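Side-chain contacts in aminoacyl-tRNA synthetase (Cryptosporidium parvum, PDB 5F9Z), which probably joins proline to its cognate tRNA at the expense of ATP, and is held here with halofuginone and an ATP analogue: residues A[10-15]-A[350-355]; A[197-200]-A[204-207]; A[228-233]-A[417-422]; A[323-328]-A[388-393]. All blocks are in the same frame, centred on the assembly; numbering follows the deposited sequence.

Interaction 1: A[10-15]-A[350-355]; sequences KENESL and KYNHWE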
loop_
_atom_site.group_PDB
_atom_site.type_symbol
_atom_site.label_atom_id
_atom_site.label_comp_id
_atom_site.label_asym_id
_atom_site.label_seq_id
_atom_site.Cartn_x
_atom_site.Cartn_y
_atom_site.Cartn_z
ATOM N N LYS A 10 -0.579 -10.040 30.827
ATOM C CA LYS A 10 -0.686 -8.927 31.765
ATOM C C LYS A 10 0.008 -7.679 31.235
ATOM O O LYS A 10 -0.407 -6.559 31.557
ATOM C CB LYS A 10 -0.102 -9.324 33.121
ATOM N N GLU A 11 1.058 -7.848 30.429
ATOM C CA GLU A 11 1.729 -6.706 29.823
ATOM C C GLU A 11 1.000 -6.186 28.591
ATOM O O GLU A 11 1.168 -5.014 28.238
ATOM C CB GLU A 11 3.170 -7.068 29.457
ATOM C CG GLU A 11 4.098 -7.246 30.652
ATOM C CD GLU A 11 3.965 -8.607 31.308
ATOM O OE1 GLU A 11 3.218 -9.457 30.780
ATOM O OE2 GLU A 11 4.612 -8.829 32.355
ATOM N N ASN A 12 0.201 -7.028 27.929
ATOM C CA ASN A 12 -0.599 -6.549 26.807
ATOM C C ASN A 12 -1.713 -5.621 27.273
ATOM O O ASN A 12 -2.115 -4.716 26.531
ATOM C CB ASN A 12 -1.186 -7.728 26.030
ATOM C CG ASN A 12 -0.125 -8.540 25.311
ATOM O OD1 ASN A 12 -0.064 -9.762 25.446
ATOM N ND2 ASN A 12 0.717 -7.862 24.540
ATOM N N GLU A 13 -2.217 -5.822 28.489
ATOM C CA GLU A 13 -3.268 -4.978 29.044
ATOM C C GLU A 13 -2.733 -3.689 29.654
ATOM O O GLU A 13 -3.520 -2.909 30.201
ATOM C CB GLU A 13 -4.062 -5.754 30.098
ATOM N N SER A 14 -1.427 -3.445 29.577
ATOM C CA SER A 14 -0.837 -2.238 30.131
ATOM C C SER A 14 -1.092 -1.046 29.210
ATOM O O SER A 14 -1.658 -1.174 28.121
ATOM C CB SER A 14 0.662 -2.428 30.353
ATOM O OG SER A 14 0.916 -3.396 31.354
ATOM N N LEU A 15 -0.670 0.135 29.664
ATOM C CA LEU A 15 -0.685 1.305 28.796
ATOM C C LEU A 15 0.392 1.227 27.723
ATOM O O LEU A 15 0.295 1.930 26.713
ATOM C CB LEU A 15 -0.513 2.582 29.620
ATOM C CG LEU A 15 -1.658 2.929 30.574
ATOM C CD1 LEU A 15 -1.329 4.179 31.374
ATOM C CD2 LEU A 15 -2.961 3.105 29.808
ATOM N N LYS A 350 9.435 -7.318 27.524
ATOM C CA LYS A 350 9.964 -7.481 26.174
ATOM C C LYS A 350 8.956 -8.170 25.266
ATOM O O LYS A 350 8.874 -7.856 24.072
ATOM C CB LYS A 350 11.268 -8.274 26.209
ATOM C CG LYS A 350 12.329 -7.699 27.121
ATOM C CD LYS A 350 13.601 -8.517 27.021
ATOM C CE LYS A 350 14.565 -8.171 28.131
ATOM N NZ LYS A 350 15.801 -8.997 28.072
ATOM N N TYR A 351 8.189 -9.118 25.809
ATOM C CA TYR A 351 7.186 -9.811 25.005
ATOM C C TYR A 351 6.197 -8.823 24.406
ATOM O O TYR A 351 5.992 -8.790 23.189
ATOM C CB TYR A 351 6.457 -10.856 25.852
ATOM C CG TYR A 351 7.329 -11.987 26.351
ATOM C CD1 TYR A 351 8.603 -12.190 25.838
ATOM C CD2 TYR A 351 6.872 -12.855 27.333
ATOM C CE1 TYR A 351 9.400 -13.221 26.293
ATOM C CE2 TYR A 351 7.662 -13.890 27.793
ATOM C CZ TYR A 351 8.923 -14.068 27.270
ATOM O OH TYR A 351 9.710 -15.097 27.724
ATOM N N ASN A 352 5.586 -7.990 25.252
ATOM C CA ASN A 352 4.644 -6.993 24.757
ATOM C C ASN A 352 5.337 -5.958 23.880
ATOM O O ASN A 352 4.760 -5.494 22.890
ATOM C CB ASN A 352 3.937 -6.315 25.931
ATOM C CG ASN A 352 3.145 -5.095 25.504
ATOM O OD1 ASN A 352 2.038 -5.211 24.982
ATOM N ND2 ASN A 352 3.712 -3.914 25.727
ATOM N N HIS A 353 6.573 -5.588 24.224
ATOM C CA HIS A 353 7.277 -4.553 23.471
ATOM C C HIS A 353 7.453 -4.954 22.011
ATOM O O HIS A 353 7.155 -4.172 21.100
ATOM C CB HIS A 353 8.635 -4.266 24.114
ATOM C CG HIS A 353 9.462 -3.274 23.358
ATOM N ND1 HIS A 353 9.302 -1.912 23.494
ATOM C CD2 HIS A 353 10.452 -3.447 22.449
ATOM C CE1 HIS A 353 10.160 -1.289 22.708
ATOM N NE2 HIS A 353 10.870 -2.197 22.061
ATOM N N TRP A 354 7.932 -6.173 21.769
ATOM C CA TRP A 354 8.120 -6.642 20.403
ATOM C C TRP A 354 6.837 -7.169 19.775
ATOM O O TRP A 354 6.796 -7.350 18.553
ATOM C CB TRP A 354 9.210 -7.717 20.366
ATOM C CG TRP A 354 10.531 -7.221 20.875
ATOM C CD1 TRP A 354 11.100 -7.498 22.085
ATOM C CD2 TRP A 354 11.442 -6.347 20.196
ATOM N NE1 TRP A 354 12.310 -6.859 22.197
ATOM C CE2 TRP A 354 12.543 -6.144 21.051
ATOM C CE3 TRP A 354 11.433 -5.719 18.947
ATOM C CZ2 TRP A 354 13.626 -5.340 20.699
ATOM C CZ3 TRP A 354 12.510 -4.921 18.597
ATOM C CH2 TRP A 354 13.591 -4.738 19.470
ATOM N N GLU A 355 5.794 -7.417 20.571
ATOM C CA GLU A 355 4.494 -7.751 20.000
ATOM C C GLU A 355 3.800 -6.513 19.444
ATOM O O GLU A 355 3.146 -6.584 18.398
ATOM C CB GLU A 355 3.611 -8.436 21.045
ATOM C CG GLU A 355 3.882 -9.924 21.207
ATOM C CD GLU A 355 3.135 -10.533 22.378
ATOM O OE1 GLU A 355 3.044 -11.777 22.445
ATOM O OE2 GLU A 355 2.637 -9.768 23.231
#

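Interaction 2: A[197-200]-A[204-207]; sequences SIYE and ATPV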
loop_
_atom_site.group_PDB
_atom_site.type_symbol
_atom_site.label_atom_id
_atom_site.label_comp_id
_atom_site.label_asym_id
_atom_site.label_seq_id
_atom_site.Cartn_x
_atom_site.Cartn_y
_atom_site.Cartn_z
ATOM N N SER A 197 1.180 -7.443 -7.048
ATOM C CA SER A 197 2.150 -8.328 -6.414
ATOM C C SER A 197 2.748 -7.690 -5.168
ATOM O O SER A 197 2.987 -8.376 -4.167
ATOM C CB SER A 197 3.251 -8.699 -7.409
ATOM O OG SER A 197 4.262 -9.470 -6.785
ATOM N N ILE A 198 2.997 -6.378 -5.209
ATOM C CA ILE A 198 3.550 -5.687 -4.046
ATOM C C ILE A 198 2.611 -5.817 -2.852
ATOM O O ILE A 198 3.045 -6.094 -1.728
ATOM C CB ILE A 198 3.834 -4.211 -4.386
ATOM C CG1 ILE A 198 5.045 -4.098 -5.316
ATOM C CG2 ILE A 198 4.057 -3.398 -3.119
ATOM C CD1 ILE A 198 6.340 -4.573 -4.694
ATOM N N TYR A 199 1.310 -5.636 -3.079
ATOM C CA TYR A 199 0.360 -5.693 -1.972
ATOM C C TYR A 199 0.130 -7.126 -1.500
ATOM O O TYR A 199 0.081 -7.383 -0.292
ATOM C CB TYR A 199 -0.961 -5.045 -2.383
ATOM C CG TYR A 199 -0.985 -3.546 -2.200
ATOM C CD1 TYR A 199 -0.410 -2.702 -3.140
ATOM C CD2 TYR A 199 -1.585 -2.974 -1.085
ATOM C CE1 TYR A 199 -0.431 -1.332 -2.976
ATOM C CE2 TYR A 199 -1.610 -1.604 -0.912
ATOM C CZ TYR A 199 -1.030 -0.788 -1.859
ATOM O OH TYR A 199 -1.058 0.579 -1.695
ATOM N N GLU A 200 -0.010 -8.071 -2.430
ATOM C CA GLU A 200 -0.387 -9.428 -2.055
ATOM C C GLU A 200 0.819 -10.304 -1.722
ATOM O O GLU A 200 0.802 -11.027 -0.722
ATOM C CB GLU A 200 -1.219 -10.070 -3.171
ATOM C CG GLU A 200 -2.526 -9.343 -3.451
ATOM C CD GLU A 200 -3.593 -10.252 -4.026
ATOM O OE1 GLU A 200 -4.676 -9.745 -4.390
ATOM O OE2 GLU A 200 -3.355 -11.475 -4.111
ATOM N N ALA A 204 1.096 -8.950 1.863
ATOM C CA ALA A 204 0.038 -9.894 2.235
ATOM C C ALA A 204 -1.329 -9.216 2.289
ATOM O O ALA A 204 -2.216 -9.630 3.041
ATOM C CB ALA A 204 0.352 -10.584 3.566
ATOM N N THR A 205 -1.512 -8.172 1.483
ATOM C CA THR A 205 -2.737 -7.387 1.486
ATOM C C THR A 205 -3.526 -7.665 0.218
ATOM O O THR A 205 -3.011 -7.428 -0.886
ATOM C CB THR A 205 -2.419 -5.897 1.600
ATOM O OG1 THR A 205 -1.617 -5.667 2.766
ATOM C CG2 THR A 205 -3.702 -5.087 1.706
ATOM N N PRO A 206 -4.760 -8.157 0.316
ATOM C CA PRO A 206 -5.527 -8.456 -0.898
ATOM C C PRO A 206 -6.032 -7.185 -1.563
ATOM O O PRO A 206 -6.468 -6.242 -0.898
ATOM C CB PRO A 206 -6.686 -9.314 -0.379
ATOM C CG PRO A 206 -6.881 -8.849 1.025
ATOM C CD PRO A 206 -5.509 -8.485 1.541
ATOM N N VAL A 207 -5.961 -7.168 -2.895
ATOM C CA VAL A 207 -6.457 -6.060 -3.699
ATOM C C VAL A 207 -7.219 -6.628 -4.888
ATOM O O VAL A 207 -7.049 -7.788 -5.270
ATOM C CB VAL A 207 -5.327 -5.122 -4.185
ATOM C CG1 VAL A 207 -4.670 -4.416 -3.006
ATOM C CG2 VAL A 207 -4.299 -5.900 -4.991
#

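Interaction 3: A[228-233]-A[417-422]; sequences EGFIPE and NESIIR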
loop_
_atom_site.group_PDB
_atom_site.type_symbol
_atom_site.label_atom_id
_atom_site.label_comp_id
_atom_site.label_asym_id
_atom_site.label_seq_id
_atom_site.Cartn_x
_atom_site.Cartn_y
_atom_site.Cartn_z
ATOM N N GLU A 228 -7.827 -1.927 -5.968
ATOM C CA GLU A 228 -8.638 -1.361 -4.900
ATOM C C GLU A 228 -8.506 -2.210 -3.643
ATOM O O GLU A 228 -8.715 -3.426 -3.682
ATOM C CB GLU A 228 -10.107 -1.271 -5.318
ATOM C CG GLU A 228 -10.372 -0.377 -6.522
ATOM C CD GLU A 228 -10.006 1.073 -6.272
ATOM O OE1 GLU A 228 -9.164 1.612 -7.019
ATOM O OE2 GLU A 228 -10.557 1.674 -5.326
ATOM N N GLY A 229 -8.147 -1.563 -2.533
ATOM C CA GLY A 229 -8.165 -2.192 -1.233
ATOM C C GLY A 229 -9.437 -1.850 -0.471
ATOM O O GLY A 229 -10.287 -1.089 -0.925
ATOM N N PHE A 230 -9.554 -2.434 0.719
ATOM C CA PHE A 230 -10.738 -2.221 1.536
ATOM C C PHE A 230 -10.397 -2.446 3.002
ATOM O O PHE A 230 -9.708 -3.410 3.347
ATOM C CB PHE A 230 -11.882 -3.147 1.108
ATOM C CG PHE A 230 -13.177 -2.880 1.819
ATOM C CD1 PHE A 230 -13.921 -1.749 1.527
ATOM C CD2 PHE A 230 -13.654 -3.761 2.774
ATOM C CE1 PHE A 230 -15.114 -1.500 2.178
ATOM C CE2 PHE A 230 -14.848 -3.518 3.427
ATOM C CZ PHE A 230 -15.578 -2.386 3.128
ATOM N N ILE A 231 -10.883 -1.548 3.852
ATOM C CA ILE A 231 -10.710 -1.658 5.299
ATOM C C ILE A 231 -12.069 -1.974 5.911
ATOM O O ILE A 231 -12.916 -1.076 6.031
ATOM C CB ILE A 231 -10.112 -0.374 5.894
ATOM C CG1 ILE A 231 -8.876 0.059 5.102
ATOM C CG2 ILE A 231 -9.762 -0.581 7.361
ATOM C CD1 ILE A 231 -7.758 -0.960 5.104
ATOM N N PRO A 232 -12.325 -3.225 6.304
ATOM C CA PRO A 232 -13.669 -3.578 6.792
ATOM C C PRO A 232 -14.081 -2.843 8.056
ATOM O O PRO A 232 -15.269 -2.544 8.224
ATOM C CB PRO A 232 -13.566 -5.092 7.033
ATOM C CG PRO A 232 -12.409 -5.541 6.195
ATOM C CD PRO A 232 -11.442 -4.398 6.207
ATOM N N GLU A 233 -13.135 -2.535 8.947
ATOM C CA GLU A 233 -13.485 -1.952 10.238
ATOM C C GLU A 233 -14.101 -0.565 10.107
ATOM O O GLU A 233 -14.763 -0.104 11.044
ATOM C CB GLU A 233 -12.254 -1.895 11.145
ATOM C CG GLU A 233 -11.781 -3.253 11.657
ATOM C CD GLU A 233 -11.071 -4.075 10.596
ATOM O OE1 GLU A 233 -10.722 -3.512 9.538
ATOM O OE2 GLU A 233 -10.863 -5.285 10.820
ATOM N N ASN A 417 -13.331 -11.114 0.927
ATOM C CA ASN A 417 -14.387 -11.777 0.167
ATOM C C ASN A 417 -15.740 -11.627 0.852
ATOM O O ASN A 417 -16.761 -11.427 0.186
ATOM C CB ASN A 417 -14.047 -13.254 -0.033
ATOM C CG ASN A 417 -12.800 -13.456 -0.873
ATOM O OD1 ASN A 417 -12.396 -12.571 -1.627
ATOM N ND2 ASN A 417 -12.185 -14.626 -0.746
ATOM N N GLU A 418 -15.767 -11.716 2.183
ATOM C CA GLU A 418 -17.019 -11.533 2.909
ATOM C C GLU A 418 -17.459 -10.077 2.956
ATOM O O GLU A 418 -18.595 -9.804 3.360
ATOM C CB GLU A 418 -16.893 -12.083 4.333
ATOM C CG GLU A 418 -16.046 -11.233 5.262
ATOM C CD GLU A 418 -15.928 -11.830 6.652
ATOM O OE1 GLU A 418 -15.045 -11.391 7.418
ATOM O OE2 GLU A 418 -16.719 -12.742 6.979
ATOM N N SER A 419 -16.598 -9.144 2.557
ATOM C CA SER A 419 -16.947 -7.733 2.486
ATOM C C SER A 419 -17.531 -7.336 1.138
ATOM O O SER A 419 -17.888 -6.168 0.952
ATOM C CB SER A 419 -15.715 -6.870 2.784
ATOM O OG SER A 419 -15.243 -7.086 4.102
ATOM N N ILE A 420 -17.635 -8.271 0.198
ATOM C CA ILE A 420 -18.166 -8.007 -1.134
ATOM C C ILE A 420 -19.518 -8.700 -1.230
ATOM O O ILE A 420 -19.594 -9.935 -1.249
ATOM C CB ILE A 420 -17.212 -8.491 -2.234
ATOM C CG1 ILE A 420 -15.818 -7.896 -2.029
ATOM C CG2 ILE A 420 -17.744 -8.111 -3.602
ATOM C CD1 ILE A 420 -14.812 -8.317 -3.078
ATOM N N ILE A 421 -20.587 -7.910 -1.290
ATOM C CA ILE A 421 -21.953 -8.418 -1.347
ATOM C C ILE A 421 -22.534 -8.085 -2.713
ATOM O O ILE A 421 -22.404 -6.952 -3.191
ATOM C CB ILE A 421 -22.819 -7.826 -0.222
ATOM C CG1 ILE A 421 -22.206 -8.139 1.145
ATOM C CG2 ILE A 421 -24.244 -8.356 -0.306
ATOM C CD1 ILE A 421 -22.046 -9.618 1.420
ATOM N N ARG A 422 -23.174 -9.070 -3.339
ATOM C CA ARG A 422 -23.799 -8.877 -4.639
ATOM C C ARG A 422 -25.213 -8.339 -4.468
ATOM O O ARG A 422 -26.028 -8.930 -3.750
ATOM C CB ARG A 422 -23.833 -10.183 -5.435
ATOM C CG ARG A 422 -24.625 -10.064 -6.728
ATOM C CD ARG A 422 -24.619 -11.345 -7.541
ATOM N NE ARG A 422 -25.416 -11.201 -8.755
ATOM C CZ ARG A 422 -25.484 -12.109 -9.722
ATOM N NH1 ARG A 422 -24.795 -13.238 -9.626
ATOM N NH2 ARG A 422 -26.237 -11.885 -10.791
#

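Interaction 4: A[323-328]-A[388-393]; sequences CNEVEC and IPISEL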
loop_
_atom_site.group_PDB
_atom_site.type_symbol
_atom_site.label_atom_id
_atom_site.label_comp_id
_atom_site.label_asym_id
_atom_site.label_seq_id
_atom_site.Cartn_x
_atom_site.Cartn_y
_atom_site.Cartn_z
ATOM N N CYS A 323 22.188 -17.981 22.373
ATOM C CA CYS A 323 21.546 -16.909 21.617
ATOM C C CYS A 323 22.388 -16.500 20.415
ATOM O O CYS A 323 21.850 -16.255 19.327
ATOM C CB CYS A 323 21.287 -15.708 22.526
ATOM S SG CYS A 323 20.164 -16.044 23.901
ATOM N N ASN A 324 23.710 -16.420 20.588
ATOM C CA ASN A 324 24.580 -16.098 19.461
ATOM C C ASN A 324 24.556 -17.206 18.415
ATOM O O ASN A 324 24.596 -16.930 17.210
ATOM C CB ASN A 324 26.007 -15.849 19.945
ATOM C CG ASN A 324 26.144 -14.552 20.718
ATOM O OD1 ASN A 324 25.297 -13.664 20.620
ATOM N ND2 ASN A 324 27.219 -14.434 21.489
ATOM N N GLU A 325 24.494 -18.465 18.855
ATOM C CA GLU A 325 24.410 -19.575 17.912
ATOM C C GLU A 325 23.107 -19.521 17.124
ATOM O O GLU A 325 23.102 -19.682 15.898
ATOM C CB GLU A 325 24.540 -20.906 18.653
ATOM C CG GLU A 325 24.278 -22.125 17.780
ATOM C CD GLU A 325 24.463 -23.431 18.526
ATOM O OE1 GLU A 325 24.860 -24.428 17.888
ATOM O OE2 GLU A 325 24.217 -23.459 19.750
ATOM N N VAL A 326 21.989 -19.289 17.814
ATOM C CA VAL A 326 20.701 -19.173 17.134
ATOM C C VAL A 326 20.697 -17.965 16.205
ATOM O O VAL A 326 20.206 -18.037 15.071
ATOM C CB VAL A 326 19.557 -19.104 18.163
ATOM C CG1 VAL A 326 18.237 -18.800 17.474
ATOM C CG2 VAL A 326 19.464 -20.406 18.941
ATOM N N GLU A 327 21.246 -16.838 16.666
ATOM C CA GLU A 327 21.310 -15.647 15.825
ATOM C C GLU A 327 22.188 -15.882 14.602
ATOM O O GLU A 327 21.888 -15.390 13.507
ATOM C CB GLU A 327 21.827 -14.459 16.634
ATOM C CG GLU A 327 21.862 -13.150 15.863
ATOM C CD GLU A 327 22.514 -12.027 16.645
ATOM O OE1 GLU A 327 23.372 -12.319 17.505
ATOM O OE2 GLU A 327 22.166 -10.851 16.403
ATOM N N CYS A 328 23.281 -16.633 14.769
ATOM C CA CYS A 328 24.152 -16.933 13.637
ATOM C C CYS A 328 23.457 -17.841 12.631
ATOM O O CYS A 328 23.601 -17.656 11.417
ATOM C CB CYS A 328 25.451 -17.571 14.130
ATOM S SG CYS A 328 26.576 -18.084 12.812
ATOM N N ILE A 388 11.518 -25.867 19.036
ATOM C CA ILE A 388 12.291 -26.270 17.863
ATOM C C ILE A 388 13.722 -26.535 18.307
ATOM O O ILE A 388 14.337 -25.659 18.927
ATOM C CB ILE A 388 12.258 -25.200 16.757
ATOM C CG1 ILE A 388 10.815 -24.825 16.414
ATOM C CG2 ILE A 388 12.991 -25.693 15.520
ATOM C CD1 ILE A 388 9.996 -25.979 15.881
ATOM N N PRO A 389 14.282 -27.712 18.032
ATOM C CA PRO A 389 15.706 -27.925 18.301
ATOM C C PRO A 389 16.559 -26.960 17.491
ATOM O O PRO A 389 16.187 -26.540 16.393
ATOM C CB PRO A 389 15.938 -29.378 17.870
ATOM C CG PRO A 389 14.588 -30.016 17.946
ATOM C CD PRO A 389 13.615 -28.938 17.562
ATOM N N ILE A 390 17.716 -26.605 18.057
ATOM C CA ILE A 390 18.610 -25.655 17.400
ATOM C C ILE A 390 19.034 -26.176 16.031
ATOM O O ILE A 390 19.166 -25.408 15.070
ATOM C CB ILE A 390 19.824 -25.359 18.302
ATOM C CG1 ILE A 390 19.377 -24.614 19.562
ATOM C CG2 ILE A 390 20.875 -24.553 17.556
ATOM C CD1 ILE A 390 20.497 -24.335 20.538
ATOM N N SER A 391 19.225 -27.493 15.914
ATOM C CA SER A 391 19.620 -28.081 14.640
ATOM C C SER A 391 18.518 -28.008 13.591
ATOM O O SER A 391 18.798 -28.198 12.403
ATOM C CB SER A 391 20.046 -29.536 14.844
ATOM O OG SER A 391 18.989 -30.302 15.395
ATOM N N GLU A 392 17.276 -27.739 13.995
ATOM C CA GLU A 392 16.159 -27.627 13.066
ATOM C C GLU A 392 15.815 -26.186 12.713
ATOM O O GLU A 392 14.951 -25.964 11.860
ATOM C CB GLU A 392 14.916 -28.314 13.643
ATOM C CG GLU A 392 15.033 -29.823 13.793
ATOM C CD GLU A 392 13.739 -30.461 14.261
ATOM O OE1 GLU A 392 12.740 -29.727 14.423
ATOM O OE2 GLU A 392 13.716 -31.693 14.465
ATOM N N LEU A 393 16.471 -25.207 13.341
ATOM C CA LEU A 393 16.115 -23.809 13.116
ATOM C C LEU A 393 16.397 -23.381 11.682
ATOM O O LEU A 393 15.627 -22.607 11.100
ATOM C CB LEU A 393 16.868 -22.913 14.097
ATOM C CG LEU A 393 16.438 -23.024 15.558
ATOM C CD1 LEU A 393 17.353 -22.199 16.445
ATOM C CD2 LEU A 393 14.995 -22.578 15.708
#

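Interaction 1: A[10-15]-A[350-355]
Asn12 reaches from the N-terminal segment to helix 347-356 through its amide nitrogen ND2, which gives hydrogen bonds to two acceptors one helical turn apart. The bond to Glu355 OE2 is 3.0 Å long and nearly straight, 164° at the hydrogen. Its acceptor lies in the amide plane and is met almost along its own C-O direction. The second bond, from Asn12 ND2 to Asn352 OD1, is equally long at 3.0 Å but more bent, 131° at the hydrogen. Here the donor sits on a lone pair in the carbonyl plane of Asn352, while the acceptor is tilted from the amide plane of Asn12. Because the two acceptors diverge around ND2, both N-H groups are used. Together with these two bonds, Ser9 OG on Asn12 OD1 helps hold the Asn12 amide. In the second shell, Asn352 ND2 is bonded weakly to Leu16 O, and Glu355 OE1 forms a salt bridge with Arg362. Asn352 turns its amide toward the incoming segment because its CG is anti to the backbone N (chi1 169°).

Outside this polar centre the packing is modest. Glu11 CB rests against Asn352 CB at 3.7 Å, but the Glu11 chain bends at chi2 and carries its carboxylate away. Glu11, which opens a type I turn ending at Ser14, brings its O to 3.4 Å from Asn352 CG. With Arg362 on one oxygen and an amide N-H on the other, Glu355 is probably kept ionised, so a buried carboxylate helps tie the N-terminal segment of this construct to the anticodon-binding domain.

Interaction 2: A[197-200]-A[204-207]
The ring of Tyr199 meets the chain that leaves its own helix at the CD2 corner. Thr205 CB lies at the ring edge, near the plane, 4.1 Å from Tyr199 CD2, and the two side chains run side by side in the same direction. Val207 comes across at about a right angle, its CG1 3.8 Å from Tyr199 CB and oblique to the ring. The other flat group, the Glu200 carboxylate, receives the backbone N-H of Val207: Val207 N to Glu200 OE1 is 3.2 Å and practically straight, 178° at the hydrogen. The donor arrives on the anti side, 28° out of the carboxylate plane. Glu200 is extended beyond CG, which lets it run past Thr205 and Pro206; its CG is 3.2 Å from Thr205 O. Lys413 offers OE1 a long, weak ion pair.

These contacts surround a helix end. Ala204 is the first residue to leave helical geometry, with a positive phi of 56°, and it turns the chain back so that Thr205 N donates to Tyr199 O. That bond refines to 2.5 Å, a length too short to trust. Thr205 OG1 is bonded to Leu203 O.

Tyr199 OH makes a weak hydrogen bond to O of Ala240, a residue of the nucleotide pocket, and the Tyr199 side chain is about 6 Å from the bound ATP analogue. Around the turn, Thr205 packs on Met283 and Thr286 of helix 278-287, Pro206 on Ala412 of helix 393-417, and Tyr199 and Val207 on Ile227 of strand 223-231.

Interaction 3: A[228-233]-A[417-422]
Phe230 and Ser419 form the close part of this small contact, which buries 96 Å² in all. The ring offers one corner: CE2 is 3.5 Å from Ser419 CB, and Phe230 CD2 is 3.7 Å from that same carbon. The methylene approaches the ring obliquely. Phe230 holds its CG anti to the backbone N (chi1 -174°), which swings the ring out from strand 223-231 toward the other segment. Ser419 OG also comes near the ring, 3.7 Å from Phe230 CE2, but its bonding is directed backward: it is hydrogen-bonded to Arg415 O at the end of helix 393-417. The hydroxyl is thereby satisfied although both groups it meets across the contact are carbon.

Strand 223-231 belongs to the antiparallel strands of the class II synthetase core, between 208-211 and 236-247. On the opposite segment, a type I turn from Asn417 to Ile420, closed by Ile420 N to Asn417 O at 3.3 Å, leads from helix 393-417 into strand 420-422. That strand runs parallel to strand 438-443, at the end of which Cys444 begins the zinc site of the C-terminal region. Met438 covers Phe230 as well as Ile420.

Toward solvent the fit is looser. Pro232, partly exposed, meets Ser419 with its ring carbons alone, CG 3.8 Å and CB 3.9 Å from Ser419 OG.

Interaction 4: A[323-328]-A[388-393]
Val326 and Leu393 cross at about a right angle where helix 317-332 lies on the mixed sheet of the anticodon-binding domain, an alpha/beta fold with strand order 2-1-3-4-5. The helix meets the chain as it leaves the edge strand 385-389, one of two, and enters helix 393-417. Leu393 directs one methyl between the two branches of the valine: its CD1 is 3.7 Å from Val326 CG1 and equally 3.7 Å from Val326 CG2. Both residues also pack on Val375 of strand 374-379, which places the pair over the sheet.

One residue back on the helix, Glu325 crosses Ile390, again nearly at right angles. With its CG anti to the backbone N (chi1 172°) and the chain extended beyond, the acid lays its carboxylate over the isoleucine, and its OE1 forms a salt bridge with Arg373. The Arg373 backbone is in turn hydrogen-bonded to that of Ile390. Ile390 touches both helix residues: its CG1 is 4.3 Å from Val326 CG2, and its CG2 is 3.9 Å from Glu325 CD.

Along the chain the segments of interactions 1 and 4 alternate, as do those of interactions 1 and 3, whereas interaction 2 closes before interaction 3 opens. Interactions 2 and 3 are neighbours, their centres 14 Å apart; they touch where Val207 CB meets Glu228 O at 3.8 Å, beside the start of strand 208-211, which pairs with strand 223-231 in the catalytic core. Interactions 1 and 4 involve separate helices of the anticodon-binding domain, with centres 25 Å apart. Helix 393-417 starts at interaction 4, passes Pro206 of interaction 2 and ends at interaction 3, 41 Å away between centres, so one helix spans the distance from the anticodon-binding domain to the catalytic and C-terminal parts.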